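Long-range contacts in TagI restriction endonuclease (Thermocrispum agreste, PDB 6GHS), which probably recognises DNA carrying modified cytosines, such as 5-methylcytosine, through its SRA domain and cuts it with its HNH nuclease domain: residues A[57-62]-A[137-142]; A[208-213]-A[248-253]; A[266-271]-A[282-287]. One frame throughout, in Å; residues are numbered along the deposited sequence.

Contact 1: residues A[57-62]-A[137-142]; sequences DDRDYG and NHEDAP
Asp-57, at the entry to the short strand 59-60, pushes its carboxylate into the turn at 137-142 that links the long strand 122-137 to strand 145-153 of the SRA domain, and it offers a compact example of one acid holding a loop by both of its oxygens. The closely packed half is the meeting of Asp-57 with His-138, both buried. His-138 throws its ring back toward the acid with CG anti to the backbone N (chi1 -175°), and the two side chains cross at roughly a right angle. ND1 of His-138 donates to OD2 of Asp-57 at 2.8 Å, on the syn lone pair and within the plane of the imidazole, although carboxylate and ring are tilted 34° apart. The other oxygen, OD1 of Asp-57, accepts a weak bond from the backbone N of Glu-139 at 3.2 Å. Tyr-55 adds an aromatic neighbour, its ring steeply inclined to that of His-138.

The looser half faces solvent. Glu-139, extended beyond CG, slides past Asp-57 in the opposite direction and meets Arg-59 tip to tip, NH2 of Arg-59 lying 2.5 Å from OE2 of Glu-139 in a salt bridge whose hydrogen bond is weak, being far from straight (125°). The bend of the arginine at chi2 also lets its NH1 donate to O of Asp-58, 2.9 Å away, and to the carbonyl of Pro-56, which ties the guanidinium back to its own chain. Because OD1 of Asp-57 and OE2 of Glu-139 come within 4.6 Å, Arg-59 probably eases the repulsion between two acids. For His-138, an N-H directed at a buried carboxylate fixes the rotation of the ring and would be expected to stabilise its protonated form.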
loop_
_atom_site.group_PDB
_atom_site.type_symbol
_atom_site.label_atom_id
_atom_site.label_comp_id
_atom_site.label_asym_id
_atom_site.label_seq_id
_atom_site.Cartn_x
_atom_site.Cartn_y
_atom_site.Cartn_z
ATOM N N ASP A 57 -27.757 -9.421 1.760
ATOM C CA ASP A 57 -26.342 -9.796 1.742
ATOM C C ASP A 57 -25.439 -8.743 2.400
ATOM O O ASP A 57 -24.357 -9.095 2.893
ATOM C CB ASP A 57 -25.870 -10.007 0.297
ATOM C CG ASP A 57 -26.657 -11.063 -0.427
ATOM O OD1 ASP A 57 -26.219 -12.231 -0.398
ATOM O OD2 ASP A 57 -27.711 -10.724 -1.011
ATOM N N ASP A 58 -25.868 -7.467 2.355
ATOM C CA ASP A 58 -25.172 -6.336 3.000
ATOM C C ASP A 58 -24.884 -6.633 4.480
ATOM O O ASP A 58 -25.756 -7.159 5.177
ATOM C CB ASP A 58 -26.042 -5.059 2.993
ATOM C CG ASP A 58 -26.136 -4.369 1.639
ATOM O OD1 ASP A 58 -25.452 -4.775 0.679
ATOM O OD2 ASP A 58 -26.916 -3.386 1.559
ATOM N N ARG A 59 -23.689 -6.285 4.955
ATOM C CA ARG A 59 -23.363 -6.341 6.386
ATOM C C ARG A 59 -22.799 -5.010 6.769
ATOM O O ARG A 59 -22.043 -4.416 6.010
ATOM C CB ARG A 59 -22.317 -7.407 6.705
ATOM C CG ARG A 59 -22.710 -8.833 6.357
ATOM C CD ARG A 59 -23.637 -9.468 7.385
ATOM N NE ARG A 59 -24.135 -10.753 6.882
ATOM C CZ ARG A 59 -25.240 -10.937 6.155
ATOM N NH1 ARG A 59 -26.047 -9.926 5.822
ATOM N NH2 ARG A 59 -25.553 -12.165 5.759
ATOM N N ASP A 60 -23.137 -4.556 7.963
ATOM C CA ASP A 60 -22.702 -3.260 8.440
ATOM C C ASP A 60 -22.060 -3.415 9.818
ATOM O O ASP A 60 -22.721 -3.831 10.776
ATOM C CB ASP A 60 -23.915 -2.339 8.503
ATOM C CG ASP A 60 -23.545 -0.885 8.630
ATOM O OD1 ASP A 60 -22.364 -0.568 8.931
ATOM O OD2 ASP A 60 -24.459 -0.044 8.421
ATOM N N TYR A 61 -20.772 -3.088 9.902
ATOM C CA TYR A 61 -20.015 -3.162 11.151
ATOM C C TYR A 61 -19.457 -1.782 11.565
ATOM O O TYR A 61 -18.480 -1.700 12.318
ATOM C CB TYR A 61 -18.881 -4.182 11.008
ATOM C CG TYR A 61 -19.316 -5.576 10.595
ATOM C CD1 TYR A 61 -20.201 -6.307 11.377
ATOM C CD2 TYR A 61 -18.812 -6.180 9.441
ATOM C CE1 TYR A 61 -20.590 -7.592 11.014
ATOM C CE2 TYR A 61 -19.193 -7.465 9.069
ATOM C CZ TYR A 61 -20.084 -8.167 9.859
ATOM O OH TYR A 61 -20.477 -9.440 9.508
ATOM N N GLY A 62 -20.090 -0.704 11.094
ATOM C CA GLY A 62 -19.674 0.656 11.442
ATOM C C GLY A 62 -18.456 1.102 10.663
ATOM O O GLY A 62 -18.581 1.821 9.677
ATOM N N ASN A 137 -22.918 -15.795 -3.868
ATOM C CA ASN A 137 -24.287 -16.178 -4.161
ATOM C C ASN A 137 -25.233 -15.351 -3.325
ATOM O O ASN A 137 -25.003 -15.143 -2.138
ATOM C CB ASN A 137 -24.487 -17.648 -3.864
ATOM C CG ASN A 137 -23.568 -18.524 -4.684
ATOM O OD1 ASN A 137 -23.312 -18.261 -5.864
ATOM N ND2 ASN A 137 -23.057 -19.564 -4.062
ATOM N N HIS A 138 -26.288 -14.871 -3.974
ATOM C CA HIS A 138 -27.380 -14.140 -3.330
ATOM C C HIS A 138 -28.039 -15.015 -2.264
ATOM O O HIS A 138 -28.229 -16.212 -2.483
ATOM C CB HIS A 138 -28.389 -13.767 -4.411
ATOM C CG HIS A 138 -29.521 -12.920 -3.937
ATOM N ND1 HIS A 138 -29.380 -11.972 -2.949
ATOM C CD2 HIS A 138 -30.806 -12.847 -4.356
ATOM C CE1 HIS A 138 -30.539 -11.364 -2.766
ATOM N NE2 HIS A 138 -31.418 -11.871 -3.613
ATOM N N GLU A 139 -28.364 -14.432 -1.113
ATOM C CA GLU A 139 -28.941 -15.208 -0.005
ATOM C C GLU A 139 -30.343 -15.724 -0.319
ATOM O O GLU A 139 -30.643 -16.900 -0.106
ATOM C CB GLU A 139 -28.964 -14.397 1.288
ATOM C CG GLU A 139 -27.628 -14.407 2.000
ATOM C CD GLU A 139 -27.622 -13.597 3.280
ATOM O OE1 GLU A 139 -28.631 -12.932 3.607
ATOM O OE2 GLU A 139 -26.583 -13.632 3.965
ATOM N N ASP A 140 -31.190 -14.844 -0.841
ATOM C CA ASP A 140 -32.561 -15.217 -1.185
ATOM C C ASP A 140 -32.647 -16.138 -2.406
ATOM O O ASP A 140 -33.642 -16.836 -2.548
ATOM C CB ASP A 140 -33.444 -13.971 -1.396
ATOM C CG ASP A 140 -33.586 -13.114 -0.131
ATOM O OD1 ASP A 140 -33.110 -13.515 0.962
ATOM O OD2 ASP A 140 -34.177 -12.019 -0.240
ATOM N N ALA A 141 -31.635 -16.142 -3.279
ATOM C CA ALA A 141 -31.647 -17.000 -4.473
ATOM C C ALA A 141 -30.233 -17.424 -4.860
ATOM O O ALA A 141 -29.646 -16.861 -5.785
ATOM C CB ALA A 141 -32.331 -16.284 -5.631
ATOM N N PRO A 142 -29.677 -18.429 -4.159
ATOM C CA PRO A 142 -28.312 -18.901 -4.405
ATOM C C PRO A 142 -27.906 -19.199 -5.854
ATOM O O PRO A 142 -26.718 -19.172 -6.151
ATOM C CB PRO A 142 -28.236 -20.170 -3.553
ATOM C CG PRO A 142 -29.088 -19.849 -2.376
ATOM C CD PRO A 142 -30.237 -19.044 -2.938
#

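Contact 2: residues A[208-213]-A[248-253]; sequences HRCQVC and CLCPND. With ZN (zinc ion), chain B.
Four ligands drawn from two places in the chain close round a zinc ion here: Cys-210 and Cys-213 from the loop after helix 196-206, Cys-250 and Asp-253 from the junction of strand 246-249 with helix 251-258. Metal bonds come first. The thiolates bind through SG of Cys-210 at 2.4 Å and through SG of Cys-213 and Cys-250, while OD2 of Asp-253 reaches the zinc at 1.9 Å. OD1 of Asp-253 turns instead to a salt bridge with Arg-256, so the two branches of the carboxylate have separate tasks.

Hydrogen bonds to sulphur form a second shell. SG of Cys-210, anti to its backbone N, collects three backbone N-H groups: from Val-212 and Cys-213 in its own turn and, across the contact, from Cys-250 N at 3.3 Å in a nearly straight line (165°). SG of Cys-250 also accepts from the backbone N of Asp-253 and so caps the start of helix 251-258. Such donors would be expected to temper the negative charge of the thiolates.

Amide hydrogen bonds, from backbone N to carbonyl oxygen, join the segments away from the metal. Gln-211 grips Cys-248 twice, its backbone N giving to O of Cys-248 at 2.8 Å, almost along the C=O axis, and its extended side chain taking N of Cys-248 on a lone pair of OE1 at 2.9 Å. Apolar contact finishes the interface, with CG2 of Val-212 lying 3.7 Å from CD2 of Leu-249 as the two side chains cross obliquely.

Across the dimer, the backbone N of Asn-252 is hydrogen-bonded to OD1 of Asn-252 of the second subunit. A CxxC turn and a strand-to-helix junction sharing one zinc make a Cys3Asp site, here built onto the strand and helix of the ββα-Me fold of HNH nucleases, where the ion is probably structural.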
loop_
_atom_site.group_PDB
_atom_site.type_symbol
_atom_site.label_atom_id
_atom_site.label_comp_id
_atom_site.label_asym_id
_atom_site.label_seq_id
_atom_site.Cartn_x
_atom_site.Cartn_y
_atom_site.Cartn_z
ATOM N N HIS A 208 -2.662 3.791 -18.991
ATOM C CA HIS A 208 -2.125 2.831 -18.030
ATOM C C HIS A 208 -0.926 1.979 -18.517
ATOM O O HIS A 208 -0.719 0.870 -18.030
ATOM C CB HIS A 208 -3.270 1.945 -17.530
ATOM C CG HIS A 208 -4.437 2.719 -17.019
ATOM N ND1 HIS A 208 -4.522 3.161 -15.719
ATOM C CD2 HIS A 208 -5.563 3.140 -17.635
ATOM C CE1 HIS A 208 -5.659 3.812 -15.551
ATOM N NE2 HIS A 208 -6.310 3.810 -16.698
ATOM N N ARG A 209 -0.139 2.499 -19.458
ATOM C CA ARG A 209 1.044 1.793 -19.937
ATOM C C ARG A 209 2.204 2.266 -19.125
ATOM O O ARG A 209 2.391 3.470 -18.947
ATOM C CB ARG A 209 1.352 2.084 -21.395
ATOM C CG ARG A 209 0.458 1.348 -22.366
ATOM C CD ARG A 209 0.742 1.750 -23.811
ATOM N NE ARG A 209 1.816 0.941 -24.393
ATOM C CZ ARG A 209 1.666 -0.268 -24.951
ATOM N NH1 ARG A 209 0.471 -0.876 -25.019
ATOM N NH2 ARG A 209 2.739 -0.887 -25.446
ATOM N N CYS A 210 2.995 1.313 -18.649
ATOM C CA CYS A 210 4.208 1.628 -17.936
ATOM C C CYS A 210 5.160 2.352 -18.862
ATOM O O CYS A 210 5.442 1.888 -19.977
ATOM C CB CYS A 210 4.879 0.372 -17.422
ATOM S SG CYS A 210 6.312 0.747 -16.408
ATOM N N GLN A 211 5.656 3.487 -18.384
ATOM C CA GLN A 211 6.611 4.274 -19.144
ATOM C C GLN A 211 7.977 3.575 -19.282
ATOM O O GLN A 211 8.768 3.927 -20.147
ATOM C CB GLN A 211 6.745 5.682 -18.556
ATOM C CG GLN A 211 5.476 6.514 -18.686
ATOM C CD GLN A 211 5.657 7.977 -18.297
ATOM O OE1 GLN A 211 5.009 8.463 -17.368
ATOM N NE2 GLN A 211 6.530 8.693 -19.018
ATOM N N VAL A 212 8.243 2.567 -18.456
ATOM C CA VAL A 212 9.510 1.838 -18.512
ATOM C C VAL A 212 9.434 0.557 -19.345
ATOM O O VAL A 212 10.230 0.403 -20.267
ATOM C CB VAL A 212 10.006 1.504 -17.097
ATOM C CG1 VAL A 212 11.290 0.691 -17.172
ATOM C CG2 VAL A 212 10.194 2.790 -16.290
ATOM N N CYS A 213 8.503 -0.347 -19.006
ATOM C CA CYS A 213 8.420 -1.692 -19.633
ATOM C C CYS A 213 7.295 -1.853 -20.664
ATOM O O CYS A 213 7.179 -2.906 -21.302
ATOM C CB CYS A 213 8.319 -2.806 -18.566
ATOM S SG CYS A 213 6.756 -2.883 -17.679
ATOM N N CYS A 248 3.606 7.259 -15.071
ATOM C CA CYS A 248 2.745 6.074 -15.062
ATOM C C CYS A 248 3.622 4.815 -15.164
ATOM O O CYS A 248 4.362 4.650 -16.129
ATOM C CB CYS A 248 1.768 6.139 -16.234
ATOM S SG CYS A 248 0.697 4.705 -16.429
ATOM N N LEU A 249 3.538 3.943 -14.161
ATOM C CA LEU A 249 4.350 2.719 -14.085
ATOM C C LEU A 249 3.557 1.494 -13.655
ATOM O O LEU A 249 2.584 1.618 -12.920
ATOM C CB LEU A 249 5.453 2.882 -13.057
ATOM C CG LEU A 249 6.422 4.035 -13.201
ATOM C CD1 LEU A 249 7.360 4.021 -12.005
ATOM C CD2 LEU A 249 7.208 3.914 -14.490
ATOM N N CYS A 250 4.026 0.309 -14.049
ATOM C CA CYS A 250 3.461 -0.941 -13.554
ATOM C C CYS A 250 3.940 -1.095 -12.123
ATOM O O CYS A 250 4.935 -0.470 -11.740
ATOM C CB CYS A 250 3.905 -2.142 -14.386
ATOM S SG CYS A 250 5.685 -2.342 -14.436
ATOM N N PRO A 251 3.241 -1.905 -11.316
ATOM C CA PRO A 251 3.650 -2.087 -9.916
ATOM C C PRO A 251 5.092 -2.519 -9.690
ATOM O O PRO A 251 5.701 -2.022 -8.753
ATOM C CB PRO A 251 2.702 -3.158 -9.420
ATOM C CG PRO A 251 1.464 -2.897 -10.198
ATOM C CD PRO A 251 1.888 -2.436 -11.556
ATOM N N ASN A 252 5.623 -3.406 -10.545
ATOM C CA ASN A 252 7.027 -3.877 -10.450
ATOM C C ASN A 252 8.009 -2.731 -10.654
ATOM O O ASN A 252 8.912 -2.544 -9.841
ATOM C CB ASN A 252 7.349 -5.011 -11.454
ATOM C CG ASN A 252 6.711 -6.347 -11.083
ATOM O OD1 ASN A 252 5.908 -6.432 -10.168
ATOM N ND2 ASN A 252 7.060 -7.393 -11.817
ATOM N N ASP A 253 7.824 -1.956 -11.714
ATOM C CA ASP A 253 8.731 -0.839 -11.967
ATOM C C ASP A 253 8.618 0.292 -10.950
ATOM O O ASP A 253 9.629 0.918 -10.639
ATOM C CB ASP A 253 8.605 -0.315 -13.403
ATOM C CG ASP A 253 9.157 -1.299 -14.432
ATOM O OD1 ASP A 253 10.138 -2.002 -14.140
ATOM O OD2 ASP A 253 8.607 -1.388 -15.542
HETATM ZN ZN ZN B . 6.864 -1.606 -16.201
#

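Contact 3: residues A[266-271]-A[282-287]; sequences DDLKVV and LRVHPR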
loop_
_atom_site.group_PDB
_atom_site.type_symbol
_atom_site.label_atom_id
_atom_site.label_comp_id
_atom_site.label_asym_id
_atom_site.label_seq_id
_atom_site.Cartn_x
_atom_site.Cartn_y
_atom_site.Cartn_z
ATOM N N ASP A 266 19.324 12.617 -18.501
ATOM C CA ASP A 266 18.871 13.898 -19.045
ATOM C C ASP A 266 18.259 13.725 -20.440
ATOM O O ASP A 266 17.310 14.434 -20.793
ATOM C CB ASP A 266 20.027 14.908 -19.112
ATOM C CG ASP A 266 20.376 15.510 -17.760
ATOM O OD1 ASP A 266 19.473 15.682 -16.900
ATOM O OD2 ASP A 266 21.571 15.839 -17.580
ATOM N N ASP A 267 18.776 12.776 -21.220
ATOM C CA ASP A 267 18.202 12.516 -22.532
ATOM C C ASP A 267 17.100 11.439 -22.496
ATOM O O ASP A 267 16.827 10.807 -23.514
ATOM C CB ASP A 267 19.305 12.247 -23.585
ATOM C CG ASP A 267 20.063 10.945 -23.362
ATOM O OD1 ASP A 267 19.742 9.951 -24.032
ATOM O OD2 ASP A 267 21.007 10.918 -22.552
ATOM N N LEU A 268 16.456 11.264 -21.337
ATOM C CA LEU A 268 15.293 10.367 -21.139
ATOM C C LEU A 268 15.456 8.887 -21.517
ATOM O O LEU A 268 14.545 8.266 -22.065
ATOM C CB LEU A 268 14.027 10.960 -21.776
ATOM C CG LEU A 268 13.525 12.295 -21.215
ATOM C CD1 LEU A 268 12.154 12.608 -21.794
ATOM C CD2 LEU A 268 13.439 12.296 -19.699
ATOM N N LYS A 269 16.613 8.328 -21.197
ATOM C CA LYS A 269 16.800 6.886 -21.230
ATOM C C LYS A 269 16.629 6.328 -19.821
ATOM O O LYS A 269 16.979 6.983 -18.846
ATOM C CB LYS A 269 18.181 6.537 -21.766
ATOM C CG LYS A 269 18.374 6.859 -23.238
ATOM C CD LYS A 269 19.838 6.701 -23.616
ATOM C CE LYS A 269 20.053 6.691 -25.121
ATOM N NZ LYS A 269 21.438 6.224 -25.405
ATOM N N VAL A 270 16.091 5.116 -19.730
ATOM C CA VAL A 270 15.937 4.408 -18.466
ATOM C C VAL A 270 17.172 3.550 -18.277
ATOM O O VAL A 270 17.541 2.802 -19.175
ATOM C CB VAL A 270 14.692 3.494 -18.484
ATOM C CG1 VAL A 270 14.518 2.785 -17.146
ATOM C CG2 VAL A 270 13.442 4.296 -18.841
ATOM N N VAL A 271 17.800 3.649 -17.110
ATOM C CA VAL A 271 19.049 2.952 -16.853
ATOM C C VAL A 271 18.931 2.139 -15.589
ATOM O O VAL A 271 18.424 2.640 -14.595
ATOM C CB VAL A 271 20.197 3.940 -16.632
ATOM C CG1 VAL A 271 21.537 3.203 -16.655
ATOM C CG2 VAL A 271 20.147 5.056 -17.669
ATOM N N LEU A 282 12.582 5.993 -22.271
ATOM C CA LEU A 282 11.316 6.234 -21.571
ATOM C C LEU A 282 10.228 6.489 -22.609
ATOM O O LEU A 282 10.457 7.235 -23.551
ATOM C CB LEU A 282 11.453 7.453 -20.647
ATOM C CG LEU A 282 10.373 7.793 -19.616
ATOM C CD1 LEU A 282 10.363 6.813 -18.457
ATOM C CD2 LEU A 282 10.598 9.196 -19.074
ATOM N N ARG A 283 9.068 5.857 -22.446
ATOM C CA ARG A 283 7.913 6.129 -23.297
ATOM C C ARG A 283 7.379 7.497 -22.909
ATOM O O ARG A 283 7.032 7.719 -21.747
ATOM C CB ARG A 283 6.823 5.062 -23.124
ATOM C CG ARG A 283 7.310 3.635 -23.363
ATOM C CD ARG A 283 6.178 2.621 -23.545
ATOM N NE ARG A 283 5.431 2.825 -24.780
ATOM C CZ ARG A 283 4.297 3.507 -24.842
ATOM N NH1 ARG A 283 3.781 4.030 -23.745
ATOM N NH2 ARG A 283 3.676 3.662 -25.994
ATOM N N VAL A 284 7.337 8.407 -23.884
ATOM C CA VAL A 284 6.909 9.799 -23.675
ATOM C C VAL A 284 5.571 10.034 -24.394
ATOM O O VAL A 284 5.217 9.312 -25.330
ATOM C CB VAL A 284 8.000 10.785 -24.155
ATOM C CG1 VAL A 284 7.729 12.212 -23.673
ATOM C CG2 VAL A 284 9.365 10.332 -23.650
ATOM N N HIS A 285 4.809 11.010 -23.903
ATOM C CA HIS A 285 3.595 11.474 -24.558
ATOM C C HIS A 285 3.654 13.010 -24.652
ATOM O O HIS A 285 4.083 13.663 -23.697
ATOM C CB HIS A 285 2.375 11.006 -23.775
ATOM C CG HIS A 285 1.075 11.372 -24.412
ATOM N ND1 HIS A 285 0.408 12.540 -24.112
ATOM C CD2 HIS A 285 0.321 10.734 -25.337
ATOM C CE1 HIS A 285 -0.703 12.602 -24.820
ATOM N NE2 HIS A 285 -0.779 11.519 -25.573
ATOM N N PRO A 286 3.238 13.593 -25.799
ATOM C CA PRO A 286 3.442 15.032 -26.035
ATOM C C PRO A 286 2.759 16.011 -25.076
ATOM O O PRO A 286 3.281 17.103 -24.842
ATOM C CB PRO A 286 2.893 15.224 -27.446
ATOM C CG PRO A 286 3.028 13.884 -28.088
ATOM C CD PRO A 286 2.662 12.941 -26.994
ATOM N N ARG A 287 1.607 15.627 -24.541
ATOM C CA ARG A 287 0.886 16.444 -23.547
ATOM C C ARG A 287 1.442 16.291 -22.115
ATOM O O ARG A 287 1.071 17.062 -21.221
ATOM C CB ARG A 287 -0.609 16.099 -23.564
ATOM C CG ARG A 287 -1.254 16.166 -24.948
ATOM C CD ARG A 287 -2.740 15.819 -24.916
ATOM N NE ARG A 287 -3.559 16.950 -24.470
ATOM C CZ ARG A 287 -3.858 18.029 -25.202
ATOM N NH1 ARG A 287 -3.410 18.167 -26.455
ATOM N NH2 ARG A 287 -4.611 18.990 -24.671
#
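The backbone of 266-271 and 282-287 meets antiparallel at a single link, N of Leu-282 donating to O of Leu-268 at 3.0 Å and almost straight (170°), just past the end of strand 278-281. This carries on the pairing of a β-hairpin, strands 269-271 and 278-281 of a small three-stranded antiparallel sheet, and Leu-268, which adopts a left-handed helical conformation (phi 56°), lies right before strand 269-271. The side chains that meet around this bond are all apolar. Leu-268 points at the other segment and splits its two methyls: CD1 meets CG2 of Val-284 at 4.1 Å, the side chains crossing at about a right angle, whereas CD2 faces CD2 of Leu-282. Helix 292-299 closes on Leu-268 through Ile-295. Val-270, buried and in touch with Val-212 of the zinc loop, also leans on Leu-282. With CG of Leu-282 anti to its backbone N (chi1 -169°), this leucine presents both methyls to the other segment, and its CD1 comes 4.0 Å from CG2 of Val-270.

In the fold
Contact 1 belongs to the SRA domain and contacts 2 and 3 to the nuclease end of the chain, on the opposite side of its centre; contact 1 and contact 2 have centres 37 Å apart. Contact 2 is the buried one, whereas contacts 1 and 3 each combine buried residues with exposed ones. Chemistry differs accordingly: hydrogen bonds and a salt bridge around carboxylates in the SRA loop, metal-centred in contact 2, apolar over one backbone bond in contact 3. Contacts 2 and 3 adjoin, their centres 13 Å apart, and share a seam in which NE2 of Gln-211 probably donates to O of Arg-283, joining the zinc loop to the chain leaving strand 278-281.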